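PDB 4BNB: copper induced nitroreductase D, which binds flavin mononucleotide and is probably an FMN-dependent oxidoreductase of the nitroreductase family. Local coordinates for residues I12-R17 against I181-G186. Residues are numbered along the deposited sequence; the frame is centred on the assembly and turned at random.
With YHX (4-nitroquinoline 1-oxide), chain D; FMN (flavin mononucleotide), chain B.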
loop_
_atom_site.group_PDB
_atom_site.type_symbol
_atom_site.label_atom_id
_atom_site.label_comp_id
_atom_site.label_asym_id
_atom_site.label_seq_id
_atom_site.Cartn_x
_atom_site.Cartn_y
_atom_site.Cartn_z
ATOM N N ILE A 12 -16.453 6.151 1.919
ATOM C CA ILE A 12 -17.611 6.957 2.282
ATOM C C ILE A 12 -17.738 8.096 1.284
ATOM O O ILE A 12 -16.870 8.969 1.219
ATOM C CB ILE A 12 -17.454 7.558 3.693
ATOM C CG1 ILE A 12 -17.226 6.451 4.729
ATOM C CG2 ILE A 12 -18.667 8.407 4.053
ATOM C CD1 ILE A 12 -18.406 5.516 4.915
ATOM N N TYR A 13 -18.814 8.084 0.506
ATOM C CA TYR A 13 -19.025 9.109 -0.513
ATOM C C TYR A 13 -19.784 10.315 0.038
ATOM O O TYR A 13 -19.572 11.443 -0.409
ATOM C CB TYR A 13 -19.761 8.525 -1.720
ATOM C CG TYR A 13 -18.919 7.555 -2.518
ATOM C CD1 TYR A 13 -17.746 7.973 -3.134
ATOM C CD2 TYR A 13 -19.296 6.227 -2.661
ATOM C CE1 TYR A 13 -16.969 7.094 -3.865
ATOM C CE2 TYR A 13 -18.524 5.339 -3.392
ATOM C CZ TYR A 13 -17.362 5.779 -3.991
ATOM O OH TYR A 13 -16.590 4.903 -4.723
ATOM N N ALA A 14 -20.663 10.073 1.004
ATOM C CA ALA A 14 -21.452 11.141 1.607
ATOM C C ALA A 14 -20.661 11.801 2.729
ATOM O O ALA A 14 -20.667 11.332 3.871
ATOM C CB ALA A 14 -22.765 10.594 2.135
ATOM N N LEU A 15 -19.982 12.894 2.394
ATOM C CA LEU A 15 -19.091 13.568 3.330
ATOM C C LEU A 15 -19.506 15.015 3.579
ATOM O O LEU A 15 -20.046 15.682 2.692
ATOM C CB LEU A 15 -17.654 13.531 2.804
ATOM C CG LEU A 15 -17.030 12.139 2.679
ATOM C CD1 LEU A 15 -15.678 12.222 1.988
ATOM C CD2 LEU A 15 -16.897 11.479 4.043
ATOM N N GLY A 16 -19.248 15.492 4.794
ATOM C CA GLY A 16 -19.527 16.869 5.161
ATOM C C GLY A 16 -18.352 17.524 5.863
ATOM O O GLY A 16 -17.226 17.024 5.811
ATOM N N ARG A 17 -18.617 18.637 6.542
ATOM C CA ARG A 17 -17.554 19.446 7.131
ATOM C C ARG A 17 -17.689 19.566 8.645
ATOM O O ARG A 17 -17.150 20.489 9.253
ATOM C CB ARG A 17 -17.551 20.827 6.480
ATOM C CG ARG A 17 -17.429 20.742 4.973
ATOM C CD ARG A 17 -17.160 22.083 4.333
ATOM N NE ARG A 17 -16.847 21.929 2.918
ATOM C CZ ARG A 17 -16.602 22.937 2.088
ATOM N NH1 ARG A 17 -16.634 24.189 2.524
ATOM N NH2 ARG A 17 -16.326 22.691 0.816
ATOM N N ILE A 181 -18.799 11.838 8.286
ATOM C CA ILE A 181 -19.628 10.803 7.678
ATOM C C ILE A 181 -21.098 11.202 7.733
ATOM O O ILE A 181 -21.655 11.395 8.813
ATOM C CB ILE A 181 -19.435 9.452 8.394
ATOM C CG1 ILE A 181 -17.982 8.990 8.255
ATOM C CG2 ILE A 181 -20.384 8.406 7.826
ATOM C CD1 ILE A 181 -17.675 7.677 8.948
ATOM N N GLU A 182 -21.721 11.324 6.564
ATOM C CA GLU A 182 -23.110 11.768 6.481
ATOM C C GLU A 182 -24.054 10.658 6.023
ATOM O O GLU A 182 -25.274 10.813 6.077
ATOM C CB GLU A 182 -23.219 12.983 5.555
ATOM C CG GLU A 182 -22.315 14.136 5.968
ATOM C CD GLU A 182 -22.626 14.655 7.359
ATOM O OE1 GLU A 182 -23.795 14.540 7.788
ATOM O OE2 GLU A 182 -21.705 15.174 8.026
ATOM N N ALA A 183 -23.487 9.549 5.563
ATOM C CA ALA A 183 -24.252 8.340 5.281
ATOM C C ALA A 183 -23.305 7.149 5.355
ATOM O O ALA A 183 -22.120 7.284 5.061
ATOM C CB ALA A 183 -24.913 8.419 3.912
ATOM N N PRO A 184 -23.822 5.979 5.758
ATOM C CA PRO A 184 -22.967 4.804 5.961
ATOM C C PRO A 184 -22.388 4.250 4.664
ATOM O O PRO A 184 -22.904 4.529 3.581
ATOM C CB PRO A 184 -23.919 3.786 6.595
ATOM C CG PRO A 184 -25.269 4.185 6.121
ATOM C CD PRO A 184 -25.244 5.680 6.007
ATOM N N ALA A 185 -21.315 3.474 4.786
ATOM C CA ALA A 185 -20.726 2.796 3.640
ATOM C C ALA A 185 -21.750 1.856 3.027
ATOM O O ALA A 185 -22.669 1.397 3.705
ATOM C CB ALA A 185 -19.490 2.022 4.066
ATOM N N GLY A 186 -21.587 1.565 1.744
ATOM C CA GLY A 186 -22.461 0.626 1.069
ATOM C C GLY A 186 -22.117 -0.809 1.420
ATOM O O GLY A 186 -21.230 -1.070 2.234
HETATM O O01 YHX D . -21.515 11.515 -4.269
HETATM N N02 YHX D . -20.556 10.925 -4.915
HETATM O O03 YHX D . -19.573 11.578 -5.220
HETATM C C04 YHX D . -20.700 9.529 -5.232
HETATM C C05 YHX D . -21.834 8.869 -4.738
HETATM C C06 YHX D . -22.041 7.514 -5.004
HETATM N N07 YHX D . -21.161 6.822 -5.734
HETATM O O08 YHX D . -21.370 5.565 -5.971
HETATM C C09 YHX D . -20.034 7.429 -6.242
HETATM C C10 YHX D . -19.764 8.752 -6.021
HETATM C C11 YHX D . -18.566 9.302 -6.585
HETATM C C12 YHX D . -17.700 8.509 -7.337
HETATM C C13 YHX D . -17.987 7.162 -7.552
HETATM C C14 YHX D . -19.143 6.617 -7.010
HETATM N N1 FMN B . -12.993 4.496 -5.351
HETATM C C2 FMN B . -13.558 5.591 -6.215
HETATM O O2 FMN B . -14.649 5.997 -5.998
HETATM N N3 FMN B . -12.777 6.125 -7.296
HETATM C C4 FMN B . -11.512 5.658 -7.559
HETATM O O4 FMN B . -10.847 6.159 -8.408
HETATM C C4A FMN B . -10.960 4.585 -6.721
HETATM N N5 FMN B . -9.803 4.119 -6.951
HETATM C C5A FMN B . -9.169 3.169 -5.967
HETATM C C6 FMN B . -7.711 2.781 -6.149
HETATM C C7 FMN B . -7.126 1.963 -5.293
HETATM C C7M FMN B . -5.663 1.581 -5.497
HETATM C C8 FMN B . -7.918 1.403 -4.107
HETATM C C8M FMN B . -7.209 0.500 -3.103
HETATM C C9 FMN B . -9.196 1.727 -3.947
HETATM C C9A FMN B . -9.876 2.668 -4.937
HETATM N N10 FMN B . -11.264 3.026 -4.783
HETATM C C10 FMN B . -11.782 4.033 -5.594
HETATM C "C1'" FMN B . -12.053 2.499 -3.684
HETATM C "C2'" FMN B . -12.346 1.015 -3.906
HETATM O "O2'" FMN B . -13.325 0.854 -4.896
HETATM C "C3'" FMN B . -12.818 0.444 -2.570
HETATM O "O3'" FMN B . -11.732 0.538 -1.687
HETATM C "C4'" FMN B . -13.260 -1.017 -2.695
HETATM O "O4'" FMN B . -14.454 -1.107 -3.428
HETATM C "C5'" FMN B . -13.477 -1.599 -1.297
HETATM O "O5'" FMN B . -14.450 -0.854 -0.612
HETATM P P FMN B . -14.099 -0.107 0.814
HETATM O O1P FMN B . -13.521 -1.087 1.734
HETATM O O2P FMN B . -13.010 1.086 0.544
HETATM O O3P FMN B . -15.501 0.504 1.413
HETATM O O HOH W 1 -21.565 7.380 2.269
#
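Ile12 reaches into segment 181-186 with both branches. From CB, the methyl CG2 leaves anti to the backbone N, beside the carbonyl carbon, and meets Ile181 CG2 at 4.1 Å, the two side chains crossing at about a right angle; Ala183 O lies close to the same methyl. The other branch starts at CG1, beside the backbone N (chi1 -57°), and bends again at chi2, which brings CD1 against the chain at Ala185, 3.8 Å from Ala185 CB. Beyond Ile12, Ala14 points its methyl at Ala183 CB, while its backbone supplies the polar links: Glu182 N donates to Ala14 O (2.9 Å, N-H...O 156°). A water takes the hydrogen of Ala14 N and gives one to Ala183 O at 2.8 Å, bridging the two segments. The aliphatic part of Glu182 runs along the backbone of Leu15 and Gly16, CG 3.6 Å from Gly16 N, and its OE2 is hydrogen-bonded to Ser180. Between Ile12 and Ala14, Tyr13 belongs to the FMN site: its OH donates a hydrogen bond to FMN O2 (2.6 Å), which sits in the plane at the ring edge, and 4-nitroquinoline 1-oxide lies over one face of the ring, its C09 over the centre, 3.6 Å above the plane. Leu15 and Ile181 form an antiparallel non-hydrogen-bonded pair, so the short strand 15-16 adds to the end of strand 170-181; the backbone of Ile12 is hydrogen-bonded to Ala147, and Leu15 and Tyr13 touch Asn148, both in the neighbouring strand 145-150.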